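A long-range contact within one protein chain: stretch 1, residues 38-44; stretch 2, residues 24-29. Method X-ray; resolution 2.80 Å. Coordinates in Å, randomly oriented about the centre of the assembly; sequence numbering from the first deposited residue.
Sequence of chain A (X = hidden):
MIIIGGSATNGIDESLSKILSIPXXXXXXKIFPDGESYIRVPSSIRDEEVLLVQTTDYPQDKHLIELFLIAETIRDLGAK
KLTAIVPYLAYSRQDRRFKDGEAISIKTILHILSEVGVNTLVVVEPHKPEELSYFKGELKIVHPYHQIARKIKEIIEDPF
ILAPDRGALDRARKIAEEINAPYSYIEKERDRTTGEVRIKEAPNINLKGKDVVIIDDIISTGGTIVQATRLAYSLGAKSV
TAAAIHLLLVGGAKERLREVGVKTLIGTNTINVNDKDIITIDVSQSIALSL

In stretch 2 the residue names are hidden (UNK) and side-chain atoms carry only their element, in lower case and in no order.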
ATOM      1  N   TYR A  38      -0.344  11.973  -0.507  1.00 38.25           N
ATOM      2  CA  TYR A  38      -1.256  13.106  -0.424  1.00 41.68           C
ATOM      3  C   TYR A  38      -2.245  13.045  -1.582  1.00 40.31           C
ATOM      4  O   TYR A  38      -1.860  12.830  -2.726  1.00 36.71           O
ATOM      5  CB  TYR A  38      -0.489  14.429  -0.470  1.00 46.50           C
ATOM      6  CG  TYR A  38      -1.388  15.640  -0.488  1.00 49.08           C
ATOM      7  CD1 TYR A  38      -2.023  16.073   0.669  1.00 51.92           C
ATOM      8  CD2 TYR A  38      -1.600  16.353  -1.661  1.00 47.04           C
ATOM      9  CE1 TYR A  38      -2.851  17.187   0.659  1.00 58.89           C
ATOM     10  CE2 TYR A  38      -2.427  17.466  -1.687  1.00 52.35           C
ATOM     11  CZ  TYR A  38      -3.050  17.880  -0.522  1.00 57.27           C
ATOM     12  OH  TYR A  38      -3.872  18.987  -0.542  1.00 47.94           O
ATOM     13  N   ILE A  39      -3.520  13.259  -1.278  1.00 38.87           N
ATOM     14  CA  ILE A  39      -4.584  13.096  -2.257  1.00 35.74           C
ATOM     15  C   ILE A  39      -5.614  14.219  -2.158  1.00 45.11           C
ATOM     16  O   ILE A  39      -6.221  14.415  -1.109  1.00 35.58           O
ATOM     17  CB  ILE A  39      -5.312  11.742  -2.045  1.00 39.50           C
ATOM     18  CG1 ILE A  39      -4.379  10.576  -2.393  1.00 40.12           C
ATOM     19  CG2 ILE A  39      -6.602  11.682  -2.854  1.00 35.35           C
ATOM     20  CD1 ILE A  39      -3.955  10.542  -3.829  1.00 32.29           C
ATOM     21  N   ARG A  40      -5.817  14.942  -3.256  1.00 49.35           N
ATOM     22  CA  ARG A  40      -6.838  15.988  -3.314  1.00 44.97           C
ATOM     23  C   ARG A  40      -7.648  15.968  -4.625  1.00 55.85           C
ATOM     24  O   ARG A  40      -7.079  15.948  -5.715  1.00 59.40           O
ATOM     25  CB  ARG A  40      -6.200  17.362  -3.139  1.00 48.63           C
ATOM     26  CG  ARG A  40      -7.210  18.449  -2.832  1.00 52.71           C
ATOM     27  CD  ARG A  40      -6.650  19.823  -3.136  1.00 65.87           C
ATOM     28  NE  ARG A  40      -7.672  20.852  -2.976  1.00 84.20           N
ATOM     29  CZ  ARG A  40      -7.439  22.159  -3.045  1.00 97.52           C
ATOM     30  NH1 ARG A  40      -6.210  22.606  -3.274  1.00 89.89           N
ATOM     31  NH2 ARG A  40      -8.436  23.020  -2.880  1.00 97.44           N
ATOM     32  N   VAL A  41      -8.973  15.996  -4.513  1.00 53.77           N
ATOM     33  CA  VAL A  41      -9.859  15.989  -5.678  1.00 53.34           C
ATOM     34  C   VAL A  41     -10.355  17.399  -6.002  1.00 74.12           C
ATOM     35  O   VAL A  41     -11.303  17.885  -5.378  1.00 72.53           O
ATOM     36  CB  VAL A  41     -11.074  15.094  -5.433  1.00 55.77           C
ATOM     37  CG1 VAL A  41     -11.999  15.136  -6.639  1.00 65.16           C
ATOM     38  CG2 VAL A  41     -10.637  13.668  -5.131  1.00 40.42           C
ATOM     39  N   PRO A  42      -9.743  18.037  -7.017  1.00 84.61           N
ATOM     40  CA  PRO A  42      -9.649  19.502  -7.155  1.00 95.54           C
ATOM     41  C   PRO A  42     -10.880  20.230  -7.689  1.00 91.97           C
ATOM     42  O   PRO A  42     -10.813  21.454  -7.853  1.00 87.60           O
ATOM     43  CB  PRO A  42      -8.483  19.695  -8.144  1.00 77.73           C
ATOM     44  CG  PRO A  42      -7.991  18.293  -8.500  1.00 74.66           C
ATOM     45  CD  PRO A  42      -9.119  17.358  -8.159  1.00 76.42           C
ATOM     46  N   SER A  43     -11.971  19.520  -7.957  1.00 77.90           N
ATOM     47  CA  SER A  43     -13.158  20.193  -8.488  1.00101.11           C
ATOM     48  C   SER A  43     -14.376  20.035  -7.599  1.00 84.66           C
ATOM     49  O   SER A  43     -14.306  19.458  -6.507  1.00 73.88           O
ATOM     50  CB  SER A  43     -13.500  19.700  -9.906  1.00101.22           C
ATOM     51  OG  SER A  43     -13.048  20.598 -10.917  1.00 77.19           O
ATOM     52  N   SER A  44     -15.488  20.583  -8.080  1.00 70.41           N
ATOM     53  CA  SER A  44     -16.792  20.250  -7.551  1.00 79.91           C
ATOM     54  C   SER A  44     -17.265  19.018  -8.313  1.00 77.06           C
ATOM     55  O   SER A  44     -16.843  18.765  -9.446  1.00 59.79           O
ATOM     56  CB  SER A  44     -17.775  21.408  -7.725  1.00 78.03           C
ATOM     57  OG  SER A  44     -19.061  21.068  -7.230  1.00 78.19           O
ATOM     58  N   UNK A  24     -12.279  16.200 -18.302  1.00 47.04           N
ATOM     59  CA  UNK A  24     -11.282  15.497 -17.510  1.00 49.89           C
ATOM     60  C   UNK A  24     -10.770  16.314 -16.319  1.00 67.13           C
ATOM     61  O   UNK A  24     -10.240  17.421 -16.481  1.00 57.58           O
ATOM     62  c   UNK A  24      -7.762  14.252 -18.659  1.00 53.81           C
ATOM     63  c   UNK A  24      -9.214  13.239 -16.897  1.00 38.49           C
ATOM     64  c   UNK A  24      -8.882  14.508 -17.670  1.00 48.76           C
ATOM     65  c   UNK A  24     -10.106  15.074 -18.391  1.00 40.95           C
ATOM     66  N   UNK A  25     -10.912  15.742 -15.126  1.00 61.16           N
ATOM     67  CA  UNK A  25     -10.417  16.352 -13.895  1.00 51.92           C
ATOM     68  C   UNK A  25      -9.301  15.500 -13.294  1.00 52.87           C
ATOM     69  O   UNK A  25      -9.520  14.340 -12.944  1.00 54.67           O
ATOM     70  c   UNK A  25     -10.993  16.767 -11.498  1.00 62.49           C
ATOM     71  c   UNK A  25     -11.549  16.479 -12.876  1.00 52.42           C
ATOM     72  c   UNK A  25     -12.526  17.556 -13.315  1.00 58.48           C
ATOM     73  N   UNK A  26      -8.105  16.072 -13.177  1.00 47.94           N
ATOM     74  CA  UNK A  26      -6.962  15.337 -12.623  1.00 48.83           C
ATOM     75  C   UNK A  26      -6.799  15.482 -11.102  1.00 55.97           C
ATOM     76  O   UNK A  26      -6.800  16.595 -10.564  1.00 55.21           O
ATOM     77  c   UNK A  26      -5.537  15.173 -14.747  1.00 50.61           C
ATOM     78  c   UNK A  26      -5.657  15.728 -13.333  1.00 35.96           C
ATOM     79  n   UNK A  26      -2.948  12.803 -16.281  1.00 78.03           N
ATOM     80  c   UNK A  26      -4.142  14.627 -14.995  1.00 69.95           C
ATOM     81  c   UNK A  26      -4.096  13.771 -16.260  1.00 90.12           C
ATOM     82  N   UNK A  27      -6.652  14.346 -10.419  1.00 61.48           N
ATOM     83  CA  UNK A  27      -6.390  14.321  -8.975  1.00 45.73           C
ATOM     84  C   UNK A  27      -5.001  14.878  -8.632  1.00 48.67           C
ATOM     85  O   UNK A  27      -3.991  14.494  -9.222  1.00 45.63           O
ATOM     86  c   UNK A  27      -7.952  12.548  -8.136  1.00 48.15           C
ATOM     87  c   UNK A  27      -5.695  12.749  -7.136  1.00 36.71           C
ATOM     88  c   UNK A  27      -6.511  12.892  -8.402  1.00 34.18           C
ATOM     89  N   UNK A  28      -4.960  15.799  -7.681  1.00 51.08           N
ATOM     90  CA  UNK A  28      -3.692  16.323  -7.191  1.00 56.25           C
ATOM     91  C   UNK A  28      -3.085  15.282  -6.253  1.00 54.18           C
ATOM     92  O   UNK A  28      -3.750  14.782  -5.334  1.00 36.32           O
ATOM     93  c   UNK A  28      -3.905  17.655  -6.465  1.00 57.09           C
ATOM     94  c   UNK A  28      -2.626  18.376  -6.061  1.00 56.16           C
ATOM     95  o   UNK A  28      -1.918  20.192  -4.672  1.00 73.92           O
ATOM     96  c   UNK A  28      -2.892  19.647  -5.240  1.00 83.59           C
ATOM     97  o   UNK A  28      -4.065  20.098  -5.165  1.00 69.90           O
ATOM     98  N   UNK A  29      -1.829  14.930  -6.490  1.00 43.30           N
ATOM     99  CA  UNK A  29      -1.223  13.897  -5.673  1.00 35.62           C
ATOM    100  C   UNK A  29       0.285  14.069  -5.536  1.00 47.63           C
ATOM    101  O   UNK A  29       0.983  14.300  -6.524  1.00 53.26           O
ATOM    102  o   UNK A  29      -0.479  12.117  -8.318  1.00 43.53           O
ATOM    103  c   UNK A  29      -0.487  11.929  -7.091  1.00 68.49           C
ATOM    104  c   UNK A  29      -1.578  12.513  -6.223  1.00 40.03           C
ATOM    105  n   UNK A  29       0.445  11.204  -6.459  1.00 53.39           N
TER

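Position 24 has four side-chain carbons, and the chain forks at the second. No atom of it reaches stretch 1. A fork one carbon beyond CB identifies Leu24.

Position 25 has three side-chain carbons: CB carries the other two. CB points toward stretch 1, and its two branches lie 3.9 Å from Pro42 CD and 3.9 Å from Ser43 OG. The branching at CB fits Val25. Its CG1 packs on Pro42 CD as an apolar contact, and CG2 is the atom near Ser43 OG.

Position 26 has four carbons in a row ending in a nitrogen. The CA-to-CB bond points away from stretch 1, and the residue is exposed. Contact comes from the backbone instead, where O lies 2.9 Å from Pro42 CG. The long unbranched chain with a terminal nitrogen is Lys26.

Position 27 again has three carbons, two of them carried by CB. The residue is buried, and CB points sideways. One branch carbon is 4.3 Å from Ile39 CD1, and the other is 4.2 Å from Val41 CG2. This is Val27. CG1 is the atom facing Ile39 and CG2 the one facing Val41, so both methyls have apolar neighbours.

Position 28 has three carbons, the third carrying two oxygens. One oxygen is 3.3 Å from Arg40 CD and 3.8 Å from Arg40 NH1. The other is 4.1 Å from Tyr38 CE2, at the edge of the ring and near its plane. A carboxylate on a three-carbon chain is Glu28. Its OE1 forms a long salt bridge with Arg40 NH1; OE2 is the oxygen near Tyr38. Both chi1 and chi2 are t, so the chain is extended as far as the carboxylate.

Position 29 has two carbons, the second carrying one oxygen and one nitrogen. CB is 3.9 Å from Ile39 CD1. The short amide is Asn29. Its CA also makes a CA-H...O contact with Tyr38 O at 3.2 Å.

The contact is antiparallel. Arg40 and Glu28 form the hydrogen-bonded pair: Glu28 N donates to Arg40 O at 2.9 Å, and Arg40 N donates to Glu28 O at 2.9 Å. Their side chains share one face of the sheet, which allows the charged groups to approach. Ile39 and Asn29 form the neighbouring non-hydrogen-bonded pair, with side chains on the other face. Beyond the ladder, Val41 and Pro42 continue the contact through apolar packing against Val27 and Val25. The two stretches together bury 475 Å².

Stretch 2, residues 24-29: LVKVEN
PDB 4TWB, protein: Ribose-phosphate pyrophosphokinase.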